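Local coordinates for protein caspase-1 subunit p19/18 (Spodoptera frugiperda, PDB 1M72) that probably cleaves target proteins as an executioner caspase, a cysteine protease of the apoptotic activation cascade that works as a dimer of heterodimers, at residues D59-V64 against A207-L212; F146-Q151 against A185-P190. All blocks are in the same frame, centred on the assembly; numbering follows the deposited sequence.

Contact 1 (D59-V64 against A207-L212); sequences DNLSKV and ALCEEL
C209 sends its side chain straight into the flank of helix 54-67, between N60, L61 and V64. Its CB is 3.3 Å from OD1 of N60, and the C209 side chain lies over the face of that carboxamide, CB obliquely above it and SG almost directly over CG, 3.5 Å away. Beyond it, SG lies anti to the carbonyl carbon (chi1 -70°) and runs on to the backbone of the other helix, where it rests 3.5 Å from the CA of L61; the CB and CD1 of L61 lie close by, with CG1 of V64 a little farther off. N60 can present its amide here because its CG is anti to the backbone N, and its OD1 is held by a hydrogen bond from R213, one residue past the end of 207-212.

The two helices run nearly parallel, the axes of the two short segments 22° apart and 9.5 Å at closest approach. Both belong to the layer on one face of the central sheet of the caspase fold, an alpha/beta domain with helices on either side of its strands. L61 shows the sheet side of the interface: it touches I37 of strand 31-39, while its CD1 reaches toward the CD2 of L208 at 4.2 Å. One turn further on, V64 and L212 cross at about a right angle, with CG2 of V64 3.7 Å from the CB of L212. No hydrogen bond joins the two segments. On the far side of helix 203-215, E211 forms a salt bridge with K231 of helix 221-235.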
# COMPACT_ATOMS: atom_id res chain seq x y z
N ASP C 59 -2.77 24.89 4.68
CA ASP C 59 -2.53 25.97 3.74
C ASP C 59 -1.65 25.51 2.60
O ASP C 59 -1.90 25.77 1.43
CB ASP C 59 -1.82 27.14 4.42
CG ASP C 59 -2.74 27.93 5.34
OD1 ASP C 59 -3.97 27.83 5.18
OD2 ASP C 59 -2.21 28.67 6.20
N ASN C 60 -0.57 24.86 2.98
CA ASN C 60 0.40 24.33 2.04
C ASN C 60 -0.25 23.31 1.06
O ASN C 60 -0.05 23.39 -0.14
CB ASN C 60 1.48 23.67 2.90
CG ASN C 60 2.73 23.34 2.16
OD1 ASN C 60 2.91 23.67 0.96
ND2 ASN C 60 3.66 22.66 2.87
N LEU C 61 -1.05 22.38 1.56
CA LEU C 61 -1.63 21.36 0.67
C LEU C 61 -2.68 22.01 -0.25
O LEU C 61 -2.78 21.72 -1.43
CB LEU C 61 -2.25 20.22 1.51
CG LEU C 61 -2.87 19.09 0.68
CD1 LEU C 61 -1.80 18.40 -0.20
CD2 LEU C 61 -3.52 18.10 1.59
N SER C 62 -3.47 22.89 0.33
CA SER C 62 -4.48 23.61 -0.41
C SER C 62 -3.82 24.38 -1.56
O SER C 62 -4.30 24.36 -2.69
CB SER C 62 -5.19 24.59 0.54
OG SER C 62 -6.02 25.48 -0.19
N LYS C 63 -2.72 25.07 -1.27
CA LYS C 63 -2.06 25.84 -2.30
C LYS C 63 -1.50 24.98 -3.45
O LYS C 63 -1.67 25.32 -4.64
CB LYS C 63 -0.92 26.67 -1.70
CG LYS C 63 -0.03 27.32 -2.75
CD LYS C 63 0.84 28.48 -2.18
CE LYS C 63 1.71 29.12 -3.30
NZ LYS C 63 2.43 30.36 -2.86
N VAL C 64 -0.83 23.89 -3.12
CA VAL C 64 -0.30 23.08 -4.20
C VAL C 64 -1.41 22.36 -4.99
O VAL C 64 -1.33 22.27 -6.21
CB VAL C 64 0.77 22.10 -3.70
CG1 VAL C 64 0.12 20.92 -2.91
CG2 VAL C 64 1.59 21.61 -4.90
N ALA C 207 6.79 16.98 3.27
CA ALA C 207 7.39 16.25 2.17
C ALA C 207 6.41 16.09 1.00
O ALA C 207 6.79 16.22 -0.15
CB ALA C 207 7.91 14.86 2.67
N LEU C 208 5.15 15.81 1.28
CA LEU C 208 4.17 15.63 0.22
C LEU C 208 4.04 16.93 -0.64
O LEU C 208 4.12 16.87 -1.85
CB LEU C 208 2.82 15.26 0.82
CG LEU C 208 1.66 15.13 -0.19
CD1 LEU C 208 1.98 14.01 -1.21
CD2 LEU C 208 0.31 14.87 0.53
N CYS C 209 3.86 18.07 0.02
CA CYS C 209 3.71 19.36 -0.64
C CYS C 209 4.95 19.75 -1.44
O CYS C 209 4.82 20.28 -2.58
CB CYS C 209 3.34 20.43 0.38
SG CYS C 209 1.64 20.19 1.00
N GLU C 210 6.13 19.49 -0.88
CA GLU C 210 7.37 19.78 -1.59
C GLU C 210 7.51 18.94 -2.86
O GLU C 210 7.88 19.45 -3.92
CB GLU C 210 8.60 19.56 -0.67
CG GLU C 210 9.94 19.88 -1.36
CD GLU C 210 11.14 19.93 -0.38
OE1 GLU C 210 11.45 18.92 0.30
OE2 GLU C 210 11.80 21.00 -0.28
N GLU C 211 7.21 17.65 -2.79
CA GLU C 211 7.35 16.79 -3.98
C GLU C 211 6.30 17.15 -5.04
O GLU C 211 6.58 17.08 -6.25
CB GLU C 211 7.21 15.33 -3.58
CG GLU C 211 8.00 14.38 -4.42
CD GLU C 211 9.47 14.79 -4.54
OE1 GLU C 211 10.17 14.88 -3.51
OE2 GLU C 211 9.91 15.02 -5.68
N LEU C 212 5.10 17.50 -4.59
CA LEU C 212 4.02 17.91 -5.48
C LEU C 212 4.40 19.23 -6.16
O LEU C 212 4.12 19.42 -7.33
CB LEU C 212 2.70 18.09 -4.73
CG LEU C 212 1.98 16.78 -4.36
CD1 LEU C 212 0.68 17.06 -3.61
CD2 LEU C 212 1.71 15.95 -5.65

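Contact 2 (F146-Q151 against A185-P190); sequences FIQACQ and AFSTVP. With EDO (1,2-ethanediol), chain J.
A185 opens the pairing with F146: its carbonyl O accepts a hydrogen bond from the N of I147 at 2.8 Å, and its CB rests against CD2 of the F146 ring, on the sheet face that F204 and L208 of helix 203-215 cover. F186 goes to the other face, alongside I147. Its ring is sandwiched: CD1 of I147 makes a CH-pi contact over one face, 3.6 Å from the ring centroid, and the carboxamide of Q151 stacks on the opposite face with the two planes 18° apart.

S187 continues the parallel register by giving its N to the O of I147 at 2.9 Å, and there the strands end. These are the C-terminal ends of the parallel strands in the caspase sheet, where the loop after strand 143-148 carries C150, the catalytic cysteine by similarity, whose SG is covalently linked to the bound peptide inhibitor. The OG of S187 is hydrogen-bonded to S194, which also receives NE2 of Q148; that same NE2 bonds to an acidic side chain of the peptide. A water bridges the diverging chains, 2.6 Å from the OG of S187, donating to the O of A149 and accepting from the N of T188.

The O of T188 takes NE2 of Q151 at 2.7 Å. The N-H...O angle is 145°, and the donor lies 35° out of the carbonyl plane though the oxygen is nearly in the plane of the amide. That bond fixes the amide over F186, helped by the bend at chi2 of Q151. V189 points away; its N bonds to O1 of a 1,2-ethanediol, probably from the crystallisation liquor, while its O lies 3.6 Å from the CB of Q151. P190 lays its CG beside NE2 of Q151.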
# COMPACT_ATOMS: atom_id res chain seq x y z
N PHE C 146 -5.32 10.94 1.67
CA PHE C 146 -4.10 11.23 2.39
C PHE C 146 -4.42 11.43 3.85
O PHE C 146 -5.28 12.25 4.21
CB PHE C 146 -3.42 12.45 1.81
CG PHE C 146 -2.93 12.24 0.43
CD1 PHE C 146 -3.78 12.44 -0.66
CD2 PHE C 146 -1.63 11.79 0.21
CE1 PHE C 146 -3.34 12.20 -1.96
CE2 PHE C 146 -1.17 11.54 -1.09
CZ PHE C 146 -2.03 11.75 -2.19
N ILE C 147 -3.73 10.68 4.70
CA ILE C 147 -4.01 10.77 6.11
C ILE C 147 -2.84 11.11 6.98
O ILE C 147 -1.85 10.35 7.06
CB ILE C 147 -4.64 9.45 6.61
CG1 ILE C 147 -5.93 9.19 5.82
CG2 ILE C 147 -4.93 9.52 8.11
CD1 ILE C 147 -6.27 7.81 5.80
N GLN C 148 -2.91 12.28 7.61
CA GLN C 148 -1.86 12.68 8.56
C GLN C 148 -2.50 12.47 9.95
O GLN C 148 -3.40 13.20 10.32
CB GLN C 148 -1.46 14.13 8.38
CG GLN C 148 -0.53 14.72 9.49
CD GLN C 148 0.67 13.84 9.78
OE1 GLN C 148 1.38 13.39 8.88
NE2 GLN C 148 0.90 13.60 11.05
N ALA C 149 -2.06 11.43 10.65
CA ALA C 149 -2.57 11.05 11.98
C ALA C 149 -1.77 9.83 12.46
O ALA C 149 -1.19 9.10 11.64
CB ALA C 149 -4.07 10.70 11.92
N CYS C 150 -1.71 9.62 13.78
CA CYS C 150 -0.96 8.46 14.27
C CYS C 150 -1.81 7.22 14.04
O CYS C 150 -3.04 7.32 14.02
CB CYS C 150 -0.73 8.56 15.77
SG CYS C 150 0.46 9.80 16.20
N GLN C 151 -1.15 6.08 13.87
CA GLN C 151 -1.85 4.80 13.67
C GLN C 151 -1.48 3.93 14.89
O GLN C 151 -1.56 2.70 14.84
CB GLN C 151 -1.38 4.11 12.39
CG GLN C 151 -1.77 4.78 11.11
CD GLN C 151 -1.99 3.74 9.99
OE1 GLN C 151 -2.96 2.98 10.04
NE2 GLN C 151 -1.10 3.71 9.01
N ALA C 185 -2.82 6.82 1.21
CA ALA C 185 -1.55 7.18 1.81
C ALA C 185 -1.60 7.66 3.26
O ALA C 185 -2.15 8.73 3.57
CB ALA C 185 -0.87 8.21 0.98
N PHE C 186 -1.02 6.84 4.14
CA PHE C 186 -0.91 7.17 5.56
C PHE C 186 0.51 7.70 5.83
O PHE C 186 1.51 7.20 5.28
CB PHE C 186 -1.18 5.94 6.45
CG PHE C 186 -2.64 5.78 6.88
CD1 PHE C 186 -3.55 5.06 6.10
CD2 PHE C 186 -3.08 6.29 8.11
CE1 PHE C 186 -4.87 4.84 6.54
CE2 PHE C 186 -4.40 6.07 8.57
CZ PHE C 186 -5.29 5.35 7.78
N SER C 187 0.57 8.74 6.64
CA SER C 187 1.81 9.38 7.05
C SER C 187 2.74 8.40 7.74
O SER C 187 3.94 8.59 7.78
CB SER C 187 1.51 10.51 8.05
OG SER C 187 0.84 10.02 9.23
N THR C 188 2.16 7.33 8.28
CA THR C 188 2.95 6.37 9.03
C THR C 188 2.42 4.95 8.89
O THR C 188 1.30 4.70 8.38
CB THR C 188 3.00 6.81 10.55
OG1 THR C 188 4.06 6.12 11.21
CG2 THR C 188 1.66 6.44 11.27
N VAL C 189 3.24 4.03 9.36
CA VAL C 189 2.98 2.59 9.34
C VAL C 189 1.94 2.20 10.42
O VAL C 189 1.84 2.85 11.47
CB VAL C 189 4.35 1.88 9.58
CG1 VAL C 189 4.17 0.52 10.14
CG2 VAL C 189 5.12 1.81 8.29
N PRO C 190 1.14 1.15 10.17
CA PRO C 190 0.17 0.82 11.23
C PRO C 190 0.86 0.54 12.56
O PRO C 190 1.89 -0.15 12.63
CB PRO C 190 -0.55 -0.41 10.67
CG PRO C 190 -0.46 -0.18 9.12
CD PRO C 190 0.97 0.29 8.99
C1 EDO J . 7.11 5.15 11.42
O1 EDO J . 6.15 4.91 10.37
C2 EDO J . 8.32 4.32 11.15
O2 EDO J . 7.97 2.98 11.39
O HOH W 1 -0.72 7.88 9.17

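The centres of contacts 1 and 2 are 16 Å apart within the one caspase domain, and they meet where CD2 of L208 packs 3.7 Å from CD2 of F146. Along the chain the order is 59-64, 146-151, 185-190, 207-212, so the strand pair falls between the two helical segments in sequence. Contact 2 joins neighbouring parallel strands of the central sheet, 143-148 and 182-186, at their C-terminal ends; contact 1 joins helices 54-67 and 203-215, which lie over one face of that sheet. Helix 203-215 thus ties the helical layer to the strand whose end carries the probable catalytic cysteine.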